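Local coordinates for protein endo-beta-mannanase (PDB 4QP0) that probably hydrolyses internal beta-1,4-mannosidic linkages in mannans, galactomannans and glucomannans, as a secreted family 5 glycoside hydrolase with a TIM-barrel fold, at residues L257-W262 with S269-W274; Q273-H278 with G311-E316. One frame throughout, in Å; residues are numbered along the deposited sequence.

Interaction 1 (L257-W262 with S269-W274)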
ATOM      1  N   LEU A 257      -0.785  11.143   0.134  1.00 29.67           N
ATOM      2  CA  LEU A 257      -0.663  12.593   0.009  1.00 29.29           C
ATOM      3  C   LEU A 257       0.343  12.987  -1.071  1.00 29.59           C
ATOM      4  O   LEU A 257       1.544  12.764  -0.927  1.00 29.11           O
ATOM      5  CB  LEU A 257      -0.316  13.230   1.362  1.00 28.40           C
ATOM      6  CG  LEU A 257      -0.122  14.755   1.427  1.00 28.42           C
ATOM      7  CD1 LEU A 257      -1.330  15.494   0.861  1.00 26.88           C
ATOM      8  CD2 LEU A 257       0.164  15.203   2.854  1.00 26.98           C
ATOM      9  N   TYR A 258      -0.178  13.563  -2.157  1.00 31.27           N
ATOM     10  CA  TYR A 258       0.632  14.070  -3.267  1.00 32.07           C
ATOM     11  C   TYR A 258       0.066  15.391  -3.799  1.00 33.16           C
ATOM     12  O   TYR A 258      -0.672  15.401  -4.801  1.00 32.86           O
ATOM     13  CB  TYR A 258       0.730  13.024  -4.391  1.00 32.11           C
ATOM     14  CG  TYR A 258       1.561  11.812  -4.021  1.00 32.07           C
ATOM     15  CD1 TYR A 258       2.957  11.875  -4.019  1.00 32.22           C
ATOM     16  CD2 TYR A 258       0.954  10.612  -3.658  1.00 31.55           C
ATOM     17  CE1 TYR A 258       3.724  10.779  -3.673  1.00 32.13           C
ATOM     18  CE2 TYR A 258       1.713   9.509  -3.317  1.00 32.05           C
ATOM     19  CZ  TYR A 258       3.099   9.597  -3.324  1.00 32.82           C
ATOM     20  OH  TYR A 258       3.867   8.498  -2.983  1.00 32.41           O
ATOM     21  N   PRO A 259       0.403  16.514  -3.125  1.00 33.67           N
ATOM     22  CA  PRO A 259      -0.169  17.817  -3.497  1.00 34.30           C
ATOM     23  C   PRO A 259       0.253  18.315  -4.881  1.00 35.70           C
ATOM     24  O   PRO A 259      -0.537  18.985  -5.545  1.00 36.38           O
ATOM     25  CB  PRO A 259       0.340  18.765  -2.402  1.00 33.55           C
ATOM     26  CG  PRO A 259       1.515  18.082  -1.801  1.00 33.33           C
ATOM     27  CD  PRO A 259       1.268  16.610  -1.934  1.00 33.28           C
ATOM     28  N   GLU A 260       1.475  17.983  -5.306  1.00 36.59           N
ATOM     29  CA  GLU A 260       1.986  18.404  -6.620  1.00 35.82           C
ATOM     30  C   GLU A 260       1.260  17.691  -7.754  1.00 34.85           C
ATOM     31  O   GLU A 260       0.846  18.326  -8.719  1.00 34.61           O
ATOM     32  CB  GLU A 260       3.494  18.181  -6.724  1.00 37.29           C
ATOM     33  CG  GLU A 260       4.304  18.988  -5.724  1.00 39.25           C
ATOM     34  CD  GLU A 260       5.774  18.610  -5.734  1.00 40.97           C
ATOM     35  OE1 GLU A 260       6.123  17.519  -5.226  1.00 40.95           O
ATOM     36  OE2 GLU A 260       6.586  19.409  -6.249  1.00 42.88           O
ATOM     37  N   ALA A 261       1.088  16.377  -7.617  1.00 33.48           N
ATOM     38  CA  ALA A 261       0.377  15.573  -8.609  1.00 33.78           C
ATOM     39  C   ALA A 261      -1.087  15.975  -8.720  1.00 34.87           C
ATOM     40  O   ALA A 261      -1.699  15.841  -9.781  1.00 36.33           O
ATOM     41  CB  ALA A 261       0.487  14.090  -8.273  1.00 32.51           C
ATOM     42  N   TRP A 262      -1.639  16.467  -7.616  1.00 35.48           N
ATOM     43  CA  TRP A 262      -3.053  16.806  -7.543  1.00 35.40           C
ATOM     44  C   TRP A 262      -3.243  18.282  -7.689  1.00 36.78           C
ATOM     45  O   TRP A 262      -4.374  18.784  -7.663  1.00 36.21           O
ATOM     46  CB  TRP A 262      -3.644  16.318  -6.223  1.00 34.18           C
ATOM     47  CG  TRP A 262      -3.458  14.838  -5.974  1.00 32.05           C
ATOM     48  CD1 TRP A 262      -3.119  13.858  -6.896  1.00 31.87           C
ATOM     49  CD2 TRP A 262      -3.615  14.118  -4.703  1.00 31.51           C
ATOM     50  NE1 TRP A 262      -3.041  12.627  -6.302  1.00 31.14           N
ATOM     51  CE2 TRP A 262      -3.332  12.710  -4.992  1.00 31.43           C
ATOM     52  CE3 TRP A 262      -3.937  14.486  -3.405  1.00 31.71           C
ATOM     53  CZ2 TRP A 262      -3.384  11.730  -4.012  1.00 31.43           C
ATOM     54  CZ3 TRP A 262      -3.987  13.487  -2.423  1.00 32.07           C
ATOM     55  CH2 TRP A 262      -3.720  12.142  -2.723  1.00 31.71           C
ATOM     56  N   SER A 269      -2.662  25.385   2.767  1.00 40.18           N
ATOM     57  CA  SER A 269      -3.258  24.644   3.879  1.00 38.58           C
ATOM     58  C   SER A 269      -3.999  23.345   3.491  1.00 35.73           C
ATOM     59  O   SER A 269      -4.474  22.619   4.374  1.00 35.99           O
ATOM     60  CB  SER A 269      -4.195  25.560   4.677  1.00 39.84           C
ATOM     61  OG  SER A 269      -5.086  26.237   3.813  1.00 42.00           O
ATOM     62  N   TRP A 270      -4.085  23.046   2.196  1.00 32.04           N
ATOM     63  CA  TRP A 270      -4.875  21.901   1.717  1.00 30.81           C
ATOM     64  C   TRP A 270      -4.383  20.585   2.248  1.00 30.23           C
ATOM     65  O   TRP A 270      -5.183  19.712   2.594  1.00 30.90           O
ATOM     66  CB  TRP A 270      -4.913  21.873   0.192  1.00 30.25           C
ATOM     67  CG  TRP A 270      -5.888  20.870  -0.390  1.00 30.58           C
ATOM     68  CD1 TRP A 270      -7.202  21.101  -0.805  1.00 30.01           C
ATOM     69  CD2 TRP A 270      -5.652  19.440  -0.656  1.00 29.42           C
ATOM     70  NE1 TRP A 270      -7.775  19.948  -1.290  1.00 30.05           N
ATOM     71  CE2 TRP A 270      -6.904  18.916  -1.230  1.00 29.84           C
ATOM     72  CE3 TRP A 270      -4.575  18.577  -0.482  1.00 29.31           C
ATOM     73  CZ2 TRP A 270      -7.043  17.586  -1.604  1.00 28.77           C
ATOM     74  CZ3 TRP A 270      -4.728  17.235  -0.864  1.00 28.98           C
ATOM     75  CH2 TRP A 270      -5.934  16.754  -1.408  1.00 29.33           C
ATOM     76  N   SER A 271      -3.062  20.446   2.332  1.00 28.75           N
ATOM     77  CA  SER A 271      -2.429  19.197   2.727  1.00 28.30           C
ATOM     78  C   SER A 271      -2.603  18.907   4.211  1.00 28.61           C
ATOM     79  O   SER A 271      -2.912  17.777   4.586  1.00 28.47           O
ATOM     80  CB  SER A 271      -0.943  19.200   2.353  1.00 28.29           C
ATOM     81  OG  SER A 271      -0.769  19.083   0.949  1.00 28.32           O
ATOM     82  N   VAL A 272      -2.392  19.922   5.048  1.00 28.00           N
ATOM     83  CA  VAL A 272      -2.648  19.787   6.467  1.00 27.37           C
ATOM     84  C   VAL A 272      -4.121  19.463   6.678  1.00 26.63           C
ATOM     85  O   VAL A 272      -4.459  18.558   7.432  1.00 27.32           O
ATOM     86  CB  VAL A 272      -2.296  21.068   7.240  1.00 27.49           C
ATOM     87  CG1 VAL A 272      -2.800  20.975   8.670  1.00 27.43           C
ATOM     88  CG2 VAL A 272      -0.796  21.314   7.218  1.00 28.60           C
ATOM     89  N   GLN A 273      -4.998  20.208   6.018  1.00 27.11           N
ATOM     90  CA  GLN A 273      -6.437  19.924   6.092  1.00 28.01           C
ATOM     91  C   GLN A 273      -6.768  18.491   5.653  1.00 26.99           C
ATOM     92  O   GLN A 273      -7.673  17.871   6.200  1.00 27.96           O
ATOM     93  CB  GLN A 273      -7.247  20.940   5.274  1.00 28.96           C
ATOM     94  CG  GLN A 273      -8.754  20.780   5.399  1.00 30.45           C
ATOM     95  CD  GLN A 273      -9.295  21.405   6.672  1.00 30.68           C
ATOM     96  OE1 GLN A 273      -9.386  22.626   6.771  1.00 32.62           O
ATOM     97  NE2 GLN A 273      -9.679  20.572   7.638  1.00 29.86           N
ATOM     98  N   TRP A 274      -6.016  17.973   4.688  1.00 26.19           N
ATOM     99  CA  TRP A 274      -6.216  16.620   4.156  1.00 26.68           C
ATOM    100  C   TRP A 274      -5.939  15.551   5.187  1.00 26.98           C
ATOM    101  O   TRP A 274      -6.703  14.575   5.300  1.00 25.33           O
ATOM    102  CB  TRP A 274      -5.312  16.438   2.944  1.00 26.87           C
ATOM    103  CG  TRP A 274      -5.390  15.114   2.218  1.00 26.00           C
ATOM    104  CD1 TRP A 274      -4.382  14.167   2.081  1.00 25.65           C
ATOM    105  CD2 TRP A 274      -6.522  14.573   1.451  1.00 25.46           C
ATOM    106  NE1 TRP A 274      -4.803  13.106   1.318  1.00 25.10           N
ATOM    107  CE2 TRP A 274      -6.074  13.281   0.914  1.00 25.66           C
ATOM    108  CE3 TRP A 274      -7.808  15.005   1.174  1.00 26.10           C
ATOM    109  CZ2 TRP A 274      -6.901  12.475   0.135  1.00 25.52           C
ATOM    110  CZ3 TRP A 274      -8.634  14.184   0.382  1.00 26.13           C
ATOM    111  CH2 TRP A 274      -8.187  12.950  -0.117  1.00 25.66           C
TER
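Pro-259 and Ser-271 mark the closest backbone approach, with their CA atoms 6.8 Å apart. Segment 257-262 runs from the end of strand 253-257 into a loop, and 259-261 have helical backbone angles without regular helical bonding. Segment 269-274 holds the first turn of helix 270-284. Trp-274 N bonds to Trp-270 O within that turn. The two segments meet through side chains.

Leu-257 CD1 reaches the helix and touches Ser-271 and Trp-274. With CG anti to the backbone N (chi1 179°), the side chain extends to the helix. Its CD1 lies 3.5 Å from Trp-274 CD1 and also touches Ser-271 OG. The leucine and the tryptophan slide past each other in opposite directions. Ser-271 OG also packs against the proline ring, 3.5 Å from Pro-259 CB.

The CE3-CZ3 edge of Trp-262 meets two indoles. Its CE3 is 3.6 Å from Trp-270 CH2. Its CZ3 is 3.8 Å from Trp-274 NE1. Trp-262 and Trp-274 form an offset edge-to-face pair, with the planes at 77° and the six-membered ring centroid of Trp-262 5.7 Å from the five-membered ring centroid of Trp-274. CZ3 sits over the Trp-274 face, toward its rim. Trp-270 CH2 lies over the same face.

Two of the indole nitrogens have partners outside the two segments. Trp-274 NE1 bonds to His-256 O, next to Leu-257, which probably helps hold the ring against the strand end. Trp-270 NE1 bonds to Asp-230. The contact thus joins the end of a barrel strand to the start of the helix that follows it. Leu-257 also packs on Met-291 of strand 289-294, while Trp-309 of helix 299-315 touches both Leu-257 and Ser-271.

Interaction 2 (Q273-H278 with G311-E316); sequences QWIKDH and GTVEDE
Two neighbouring outer helices of the TIM barrel, 270-284 and 299-315, meet here through Ile-275 and Lys-276 on one side and Thr-312 and Val-313 on the other. Their short segments run nearly parallel, with axes 9.6 Å apart and a crossing angle of -23°. Ile-275 CG2 is anti to its backbone N and reaches two methyls. It lies 3.8 Å from Thr-312 CG2 and 3.8 Å from Val-313 CG2. Thr-312 CG2 also touches Lys-276 CG, while Thr-312 OG1 bonds back to Val-308 O in its own helix.

Each helix follows a parallel strand of the barrel, and this accounts for their similar direction. Ile-275 also packs on Leu-257 of strand 253-257.

On the partly exposed side, the aliphatic part of Lys-276 crosses the carboxylate of Glu-316, the last residue of segment 311-316. Lys-276 CG is 3.4 Å from Glu-316 OE2. The charged ends stay farther apart, with Lys-276 NZ 4.5 Å from Glu-316 OE2, too long for a salt bridge. A water links the two segments instead, donating to Lys-276 O and Glu-316 OE1, at 3.1 Å from each.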
ATOM      1  N   GLN A 273      -4.998  20.208   6.018  1.00 27.11           N
ATOM      2  CA  GLN A 273      -6.437  19.924   6.092  1.00 28.01           C
ATOM      3  C   GLN A 273      -6.768  18.491   5.653  1.00 26.99           C
ATOM      4  O   GLN A 273      -7.673  17.871   6.200  1.00 27.96           O
ATOM      5  CB  GLN A 273      -7.247  20.940   5.274  1.00 28.96           C
ATOM      6  CG  GLN A 273      -8.754  20.780   5.399  1.00 30.45           C
ATOM      7  CD  GLN A 273      -9.295  21.405   6.672  1.00 30.68           C
ATOM      8  OE1 GLN A 273      -9.386  22.626   6.771  1.00 32.62           O
ATOM      9  NE2 GLN A 273      -9.679  20.572   7.638  1.00 29.86           N
ATOM     10  N   TRP A 274      -6.016  17.973   4.688  1.00 26.19           N
ATOM     11  CA  TRP A 274      -6.216  16.620   4.156  1.00 26.68           C
ATOM     12  C   TRP A 274      -5.939  15.551   5.187  1.00 26.98           C
ATOM     13  O   TRP A 274      -6.703  14.575   5.300  1.00 25.33           O
ATOM     14  CB  TRP A 274      -5.312  16.438   2.944  1.00 26.87           C
ATOM     15  CG  TRP A 274      -5.390  15.114   2.218  1.00 26.00           C
ATOM     16  CD1 TRP A 274      -4.382  14.167   2.081  1.00 25.65           C
ATOM     17  CD2 TRP A 274      -6.522  14.573   1.451  1.00 25.46           C
ATOM     18  NE1 TRP A 274      -4.803  13.106   1.318  1.00 25.10           N
ATOM     19  CE2 TRP A 274      -6.074  13.281   0.914  1.00 25.66           C
ATOM     20  CE3 TRP A 274      -7.808  15.005   1.174  1.00 26.10           C
ATOM     21  CZ2 TRP A 274      -6.901  12.475   0.135  1.00 25.52           C
ATOM     22  CZ3 TRP A 274      -8.634  14.184   0.382  1.00 26.13           C
ATOM     23  CH2 TRP A 274      -8.187  12.950  -0.117  1.00 25.66           C
ATOM     24  N   ILE A 275      -4.846  15.727   5.940  1.00 25.79           N
ATOM     25  CA  ILE A 275      -4.473  14.816   7.028  1.00 26.33           C
ATOM     26  C   ILE A 275      -5.524  14.873   8.137  1.00 27.41           C
ATOM     27  O   ILE A 275      -6.104  13.848   8.503  1.00 27.21           O
ATOM     28  CB  ILE A 275      -3.066  15.143   7.609  1.00 26.94           C
ATOM     29  CG1 ILE A 275      -1.981  14.965   6.543  1.00 26.30           C
ATOM     30  CG2 ILE A 275      -2.751  14.274   8.826  1.00 26.46           C
ATOM     31  CD1 ILE A 275      -0.751  15.817   6.766  1.00 25.63           C
ATOM     32  N   LYS A 276      -5.760  16.075   8.667  1.00 29.35           N
ATOM     33  CA  LYS A 276      -6.777  16.307   9.699  1.00 29.24           C
ATOM     34  C   LYS A 276      -8.097  15.621   9.327  1.00 28.84           C
ATOM     35  O   LYS A 276      -8.707  14.949  10.163  1.00 28.11           O
ATOM     36  CB  LYS A 276      -7.002  17.808   9.910  1.00 29.96           C
ATOM     37  CG  LYS A 276      -5.869  18.535  10.616  1.00 32.29           C
ATOM     38  CD  LYS A 276      -5.948  20.042  10.429  1.00 33.93           C
ATOM     39  CE  LYS A 276      -6.686  20.749  11.553  1.00 35.16           C
ATOM     40  NZ  LYS A 276      -8.141  20.892  11.288  1.00 36.31           N
ATOM     41  N   ASP A 277      -8.525  15.791   8.075  1.00 29.09           N
ATOM     42  CA  ASP A 277      -9.767  15.169   7.578  1.00 28.98           C
ATOM     43  C   ASP A 277      -9.766  13.645   7.679  1.00 27.60           C
ATOM     44  O   ASP A 277     -10.784  13.050   8.012  1.00 29.14           O
ATOM     45  CB  ASP A 277     -10.088  15.613   6.147  1.00 29.59           C
ATOM     46  CG  ASP A 277     -10.565  17.064   6.071  1.00 31.29           C
ATOM     47  OD1 ASP A 277     -10.922  17.644   7.128  1.00 31.42           O
ATOM     48  OD2 ASP A 277     -10.573  17.631   4.949  1.00 31.77           O
ATOM     49  N   HIS A 278      -8.630  13.018   7.400  1.00 26.50           N
ATOM     50  CA  HIS A 278      -8.512  11.571   7.572  1.00 26.85           C
ATOM     51  C   HIS A 278      -8.336  11.139   9.009  1.00 26.15           C
ATOM     52  O   HIS A 278      -8.842  10.083   9.396  1.00 26.45           O
ATOM     53  CB  HIS A 278      -7.428  10.997   6.670  1.00 27.44           C
ATOM     54  CG  HIS A 278      -7.734  11.139   5.197  1.00 27.92           C
ATOM     55  ND1 HIS A 278      -8.309  10.163   4.482  1.00 28.59           N
ATOM     56  CD2 HIS A 278      -7.539  12.203   4.325  1.00 27.59           C
ATOM     57  CE1 HIS A 278      -8.475  10.578   3.213  1.00 28.01           C
ATOM     58  NE2 HIS A 278      -8.004  11.827   3.121  1.00 28.26           N
ATOM     59  N   GLY A 311       3.966  16.782  12.317  1.00 33.16           N
ATOM     60  CA  GLY A 311       3.372  17.433  13.483  1.00 32.11           C
ATOM     61  C   GLY A 311       1.853  17.391  13.512  1.00 31.23           C
ATOM     62  O   GLY A 311       1.254  17.284  14.578  1.00 30.56           O
ATOM     63  N   THR A 312       1.228  17.472  12.339  1.00 33.29           N
ATOM     64  CA  THR A 312      -0.225  17.276  12.211  1.00 33.37           C
ATOM     65  C   THR A 312      -0.628  15.852  12.586  1.00 33.18           C
ATOM     66  O   THR A 312      -1.574  15.660  13.346  1.00 32.92           O
ATOM     67  CB  THR A 312      -0.730  17.604  10.787  1.00 33.78           C
ATOM     68  OG1 THR A 312      -0.330  18.934  10.444  1.00 34.62           O
ATOM     69  CG2 THR A 312      -2.253  17.496  10.699  1.00 32.02           C
ATOM     70  N   VAL A 313       0.106  14.868  12.061  1.00 34.82           N
ATOM     71  CA  VAL A 313      -0.148  13.441  12.331  1.00 33.54           C
ATOM     72  C   VAL A 313      -0.039  13.125  13.826  1.00 33.28           C
ATOM     73  O   VAL A 313      -0.846  12.346  14.368  1.00 32.38           O
ATOM     74  CB  VAL A 313       0.787  12.536  11.499  1.00 33.40           C
ATOM     75  CG1 VAL A 313       0.873  11.141  12.089  1.00 33.51           C
ATOM     76  CG2 VAL A 313       0.313  12.463  10.056  1.00 33.95           C
ATOM     77  N   GLU A 314       0.956  13.732  14.477  1.00 32.09           N
ATOM     78  CA  GLU A 314       1.134  13.647  15.928  1.00 32.32           C
ATOM     79  C   GLU A 314      -0.081  14.192  16.683  1.00 31.41           C
ATOM     80  O   GLU A 314      -0.728  13.459  17.423  1.00 31.13           O
ATOM     81  CB  GLU A 314       2.419  14.380  16.358  1.00 33.59           C
ATOM     82  CG  GLU A 314       3.667  13.511  16.263  1.00 34.75           C
ATOM     83  CD  GLU A 314       4.929  14.279  15.903  1.00 36.79           C
ATOM     84  OE1 GLU A 314       5.109  15.431  16.363  1.00 37.95           O
ATOM     85  OE2 GLU A 314       5.758  13.713  15.161  1.00 37.68           O
ATOM     86  N   ASP A 315      -0.396  15.470  16.469  1.00 32.11           N
ATOM     87  CA  ASP A 315      -1.481  16.156  17.179  1.00 32.61           C
ATOM     88  C   ASP A 315      -2.875  15.586  16.903  1.00 32.34           C
ATOM     89  O   ASP A 315      -3.727  15.564  17.794  1.00 32.21           O
ATOM     90  CB  ASP A 315      -1.468  17.650  16.843  1.00 33.74           C
ATOM     91  CG  ASP A 315      -0.179  18.334  17.258  1.00 35.43           C
ATOM     92  OD1 ASP A 315       0.566  17.771  18.084  1.00 34.29           O
ATOM     93  OD2 ASP A 315       0.084  19.450  16.760  1.00 37.52           O
ATOM     94  N   GLU A 316      -3.109  15.149  15.669  1.00 31.27           N
ATOM     95  CA  GLU A 316      -4.401  14.592  15.291  1.00 31.64           C
ATOM     96  C   GLU A 316      -4.541  13.152  15.775  1.00 32.55           C
ATOM     97  O   GLU A 316      -5.626  12.571  15.689  1.00 34.60           O
ATOM     98  CB  GLU A 316      -4.616  14.678  13.774  1.00 31.28           C
ATOM     99  CG  GLU A 316      -4.882  16.077  13.213  1.00 31.47           C
ATOM    100  CD  GLU A 316      -6.102  16.777  13.815  1.00 33.15           C
ATOM    101  OE1 GLU A 316      -7.116  16.108  14.119  1.00 33.88           O
ATOM    102  OE2 GLU A 316      -6.056  18.017  13.981  1.00 34.53           O
TER
HETATM  103  O   HOH W   1      -9.877  16.216  12.690  1.00 28.25           O

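Interactions 1 and 2 both use helix 270-284 and share Gln-273 and Trp-274; their centres are 11 Å apart. Along the chain, strand 253-257 and its loop come first, then helix 270-284, strand 289-294 and helix 299-315. Interaction 1 ties the strand end and loop to the start of the helix that follows. Interaction 2 ties the next turn of that helix to the next outer helix. They touch where Leu-257 CD2 meets Ile-275 CD1, and where Val-272 CG1 meets Thr-312 OG1. Helix 270-284 is thus held on one side by the strand and loop before it and on another by the helix after it.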